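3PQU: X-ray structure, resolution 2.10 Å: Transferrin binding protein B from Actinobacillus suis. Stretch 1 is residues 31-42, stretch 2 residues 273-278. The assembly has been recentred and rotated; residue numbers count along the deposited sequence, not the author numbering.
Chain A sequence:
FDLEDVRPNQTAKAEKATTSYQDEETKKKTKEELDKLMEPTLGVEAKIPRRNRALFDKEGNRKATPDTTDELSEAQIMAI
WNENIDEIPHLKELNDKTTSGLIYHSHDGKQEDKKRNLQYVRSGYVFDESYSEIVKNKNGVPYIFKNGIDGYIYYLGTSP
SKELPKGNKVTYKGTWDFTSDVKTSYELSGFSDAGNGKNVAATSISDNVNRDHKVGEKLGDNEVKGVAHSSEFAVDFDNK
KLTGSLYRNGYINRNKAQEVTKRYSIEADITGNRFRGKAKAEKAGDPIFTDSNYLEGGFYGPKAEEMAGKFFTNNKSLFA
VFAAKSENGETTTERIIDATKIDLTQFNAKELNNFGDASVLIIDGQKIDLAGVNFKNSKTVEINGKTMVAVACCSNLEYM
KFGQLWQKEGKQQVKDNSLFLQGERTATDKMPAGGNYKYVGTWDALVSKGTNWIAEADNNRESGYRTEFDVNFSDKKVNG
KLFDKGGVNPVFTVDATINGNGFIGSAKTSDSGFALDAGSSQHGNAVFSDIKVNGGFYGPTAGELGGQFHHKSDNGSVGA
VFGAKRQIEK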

# COMPACT_ATOMS: atom_id res chain seq x y z
N LYS A 31 1.30 -2.42 -20.03
CA LYS A 31 0.58 -1.50 -19.15
C LYS A 31 -0.79 -2.01 -18.70
O LYS A 31 -1.63 -2.39 -19.53
N GLU A 32 -1.02 -2.01 -17.39
CA GLU A 32 -2.29 -2.44 -16.82
C GLU A 32 -3.28 -1.29 -16.76
O GLU A 32 -2.94 -0.18 -16.38
N GLU A 33 -4.53 -1.58 -17.14
CA GLU A 33 -5.61 -0.63 -16.94
C GLU A 33 -6.61 -1.25 -15.97
O GLU A 33 -7.38 -2.14 -16.32
N LEU A 34 -6.59 -0.79 -14.72
CA LEU A 34 -7.40 -1.40 -13.68
C LEU A 34 -8.74 -0.71 -13.53
O LEU A 34 -8.82 0.52 -13.60
N ASP A 35 -9.80 -1.49 -13.33
CA ASP A 35 -11.05 -0.95 -12.80
C ASP A 35 -10.76 -0.23 -11.50
O ASP A 35 -9.89 -0.64 -10.73
N LYS A 36 -11.50 0.85 -11.25
CA LYS A 36 -11.29 1.66 -10.05
C LYS A 36 -11.21 0.84 -8.77
O LYS A 36 -10.30 1.04 -7.97
N LEU A 37 -12.15 -0.08 -8.56
CA LEU A 37 -12.18 -0.89 -7.34
C LEU A 37 -10.95 -1.76 -7.20
O LEU A 37 -10.68 -2.26 -6.12
N MET A 38 -10.21 -1.95 -8.29
CA MET A 38 -9.05 -2.82 -8.23
C MET A 38 -7.75 -2.05 -8.02
O MET A 38 -6.69 -2.65 -7.91
N GLU A 39 -7.82 -0.72 -7.95
CA GLU A 39 -6.63 0.11 -7.71
C GLU A 39 -6.14 -0.08 -6.27
O GLU A 39 -6.95 -0.17 -5.36
N PRO A 40 -4.82 -0.11 -6.06
CA PRO A 40 -4.30 -0.36 -4.71
C PRO A 40 -4.32 0.90 -3.84
O PRO A 40 -4.06 1.99 -4.35
N THR A 41 -4.63 0.75 -2.56
CA THR A 41 -4.56 1.87 -1.63
C THR A 41 -4.10 1.37 -0.26
O THR A 41 -4.14 0.17 0.00
N LEU A 42 -3.70 2.29 0.62
CA LEU A 42 -3.31 1.87 1.96
C LEU A 42 -4.49 1.28 2.71
O LEU A 42 -4.33 0.31 3.46
N ASN A 273 3.08 -6.09 -4.30
CA ASN A 273 2.67 -6.54 -2.96
C ASN A 273 1.15 -6.58 -2.80
O ASN A 273 0.63 -6.58 -1.68
N ARG A 274 0.43 -6.63 -3.92
CA ARG A 274 -1.03 -6.64 -3.90
C ARG A 274 -1.56 -7.96 -4.43
O ARG A 274 -0.83 -8.74 -5.03
N PHE A 275 -2.85 -8.20 -4.22
CA PHE A 275 -3.49 -9.34 -4.84
C PHE A 275 -4.88 -8.97 -5.33
O PHE A 275 -5.52 -8.06 -4.80
N ARG A 276 -5.34 -9.67 -6.37
CA ARG A 276 -6.62 -9.37 -7.01
C ARG A 276 -7.29 -10.68 -7.32
O ARG A 276 -6.64 -11.57 -7.87
N GLY A 277 -8.58 -10.79 -7.00
CA GLY A 277 -9.33 -12.00 -7.31
C GLY A 277 -10.82 -11.93 -7.07
O GLY A 277 -11.49 -10.93 -7.36
N LYS A 278 -11.35 -13.02 -6.52
CA LYS A 278 -12.79 -13.20 -6.41
C LYS A 278 -13.13 -13.80 -5.07
O LYS A 278 -12.30 -14.49 -4.47

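Two arginines of the strand, Arg-274 and Arg-276, dominate its contact with residues 31-42, and the two pieces bury 376 Å² between them. Both CA-to-CB bonds point toward the first stretch, whereas Phe-275, between them, does not reach it. From the facing segment, Glu-32, Leu-34, Met-38 and Pro-40 point in; Glu-39 and Thr-41 point away.

The charged interaction lies at Arg-276, whose side chain (chi1 m, chi2 and chi3 t) extends to Glu-32. The two form a bidentate salt bridge: Arg-276 NH1 donates to Glu-32 OE2 at 2.7 Å, almost linearly, and Arg-276 NH2 donates to Glu-32 OE1 at 2.9 Å with a more bent geometry. The carboxylate thus meets the edge of the guanidinium near its plane. Glu-32 is exposed and poorly ordered, with chi1 between wells at -100°, so its details deserve some caution.

The NE donor of this guanidinium is met by solvent. Water 1 accepts from Arg-276 NE at 3.0 Å and donates to Met-38 O at 2.8 Å, joining the side chain to the backbone of the 3-10 segment.

Apolar packing adds to the contacts of Arg-276. Leu-34 (m, t) lies over one face of the guanidinium, with Leu-34 CD2 3.7 Å from Arg-276 CZ. Met-38, m at all three chi angles, folds its terminal methyl against the aliphatic base of the same residue, Met-38 CE lying 3.6 Å from Arg-276 CB.

Arg-274 is also m through chi1, chi2 and chi3, and packs mainly against backbone and proline. Pro-40 CB approaches Arg-274 NE at 3.5 Å, while Pro-40 C and Thr-41 N cover one guanidinium face. Thr-41 O is 3.2 Å from Arg-274 NH2; NE, NH1 and NH2 of Arg-274 all have hydrogen-bond partners elsewhere in the structure.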

# COMPACT_ATOMS: atom_id res chain seq x y z
CB LYS A 31 0.47 -0.12 -19.78
CG LYS A 31 1.81 0.53 -20.08
CD LYS A 31 1.69 2.04 -20.23
CE LYS A 31 1.43 2.72 -18.89
NZ LYS A 31 0.05 2.48 -18.37
CB GLU A 32 -2.07 -2.96 -15.39
CG GLU A 32 -2.01 -4.46 -15.25
CD GLU A 32 -1.58 -4.88 -13.87
OE1 GLU A 32 -1.31 -3.99 -13.04
OE2 GLU A 32 -1.50 -6.10 -13.60
CB GLU A 33 -6.30 -0.29 -18.26
CG GLU A 33 -7.07 1.02 -18.26
CD GLU A 33 -6.18 2.22 -18.58
OE1 GLU A 33 -6.07 2.57 -19.77
OE2 GLU A 33 -5.61 2.81 -17.64
CB LEU A 34 -6.68 -1.37 -12.34
CG LEU A 34 -5.29 -2.03 -12.30
CD1 LEU A 34 -4.63 -1.76 -10.97
CD2 LEU A 34 -5.38 -3.53 -12.56
CB ASP A 35 -12.06 -2.07 -12.55
CG ASP A 35 -12.72 -2.56 -13.82
OD1 ASP A 35 -12.48 -1.95 -14.88
OD2 ASP A 35 -13.47 -3.56 -13.76
CB LYS A 36 -12.37 2.73 -9.92
CG LYS A 36 -12.40 3.69 -11.10
CD LYS A 36 -13.51 4.71 -10.95
CE LYS A 36 -13.58 5.62 -12.17
NZ LYS A 36 -14.44 6.82 -11.92
CB LEU A 37 -13.40 -1.81 -7.32
CG LEU A 37 -14.70 -1.20 -6.84
CD1 LEU A 37 -15.79 -2.23 -7.05
CD2 LEU A 37 -14.60 -0.78 -5.39
CB MET A 38 -9.00 -3.72 -9.48
CG MET A 38 -10.30 -4.52 -9.69
SD MET A 38 -10.74 -5.58 -8.27
CE MET A 38 -9.54 -6.86 -8.53
CB GLU A 39 -6.92 1.60 -7.95
CG GLU A 39 -7.07 2.02 -9.42
CD GLU A 39 -5.75 2.03 -10.18
OE1 GLU A 39 -5.79 2.14 -11.42
OE2 GLU A 39 -4.68 1.93 -9.54
CB PRO A 40 -2.86 -0.80 -4.97
CG PRO A 40 -2.52 -0.12 -6.28
CD PRO A 40 -3.76 -0.21 -7.08
CB THR A 41 -5.93 2.57 -1.44
OG1 THR A 41 -6.90 1.60 -1.05
CG2 THR A 41 -6.39 3.24 -2.75
CB LEU A 42 -2.74 3.04 2.75
CG LEU A 42 -1.37 3.49 2.26
CD1 LEU A 42 -0.97 4.78 2.96
CD2 LEU A 42 -0.33 2.39 2.48
CB ASN A 273 3.31 -5.70 -1.85
CG ASN A 273 3.03 -4.20 -1.99
OD1 ASN A 273 1.98 -3.80 -2.47
ND2 ASN A 273 3.99 -3.37 -1.60
CB ARG A 274 -1.57 -5.49 -4.75
CG ARG A 274 -1.06 -4.12 -4.30
CD ARG A 274 -1.41 -3.81 -2.84
NE ARG A 274 -2.83 -3.45 -2.65
CZ ARG A 274 -3.32 -2.89 -1.55
NH1 ARG A 274 -2.52 -2.61 -0.53
NH2 ARG A 274 -4.63 -2.61 -1.46
CB PHE A 275 -3.52 -10.56 -3.88
CG PHE A 275 -4.00 -10.23 -2.49
CD1 PHE A 275 -5.34 -10.28 -2.17
CD2 PHE A 275 -3.09 -9.87 -1.50
CE1 PHE A 275 -5.78 -9.96 -0.89
CE2 PHE A 275 -3.51 -9.56 -0.21
CZ PHE A 275 -4.86 -9.59 0.09
CB ARG A 276 -6.39 -8.63 -8.33
CG ARG A 276 -5.57 -7.36 -8.26
CD ARG A 276 -5.21 -6.82 -9.66
NE ARG A 276 -4.12 -5.85 -9.60
CZ ARG A 276 -3.20 -5.70 -10.55
NH1 ARG A 276 -3.26 -6.45 -11.64
NH2 ARG A 276 -2.24 -4.80 -10.41
CB LYS A 278 -13.26 -14.20 -7.48
CG LYS A 278 -12.82 -13.87 -8.91
CD LYS A 278 -13.24 -15.01 -9.85
CE LYS A 278 -12.83 -14.73 -11.29
NZ LYS A 278 -13.38 -13.44 -11.76
O HOH W 1 -4.27 -3.97 -7.22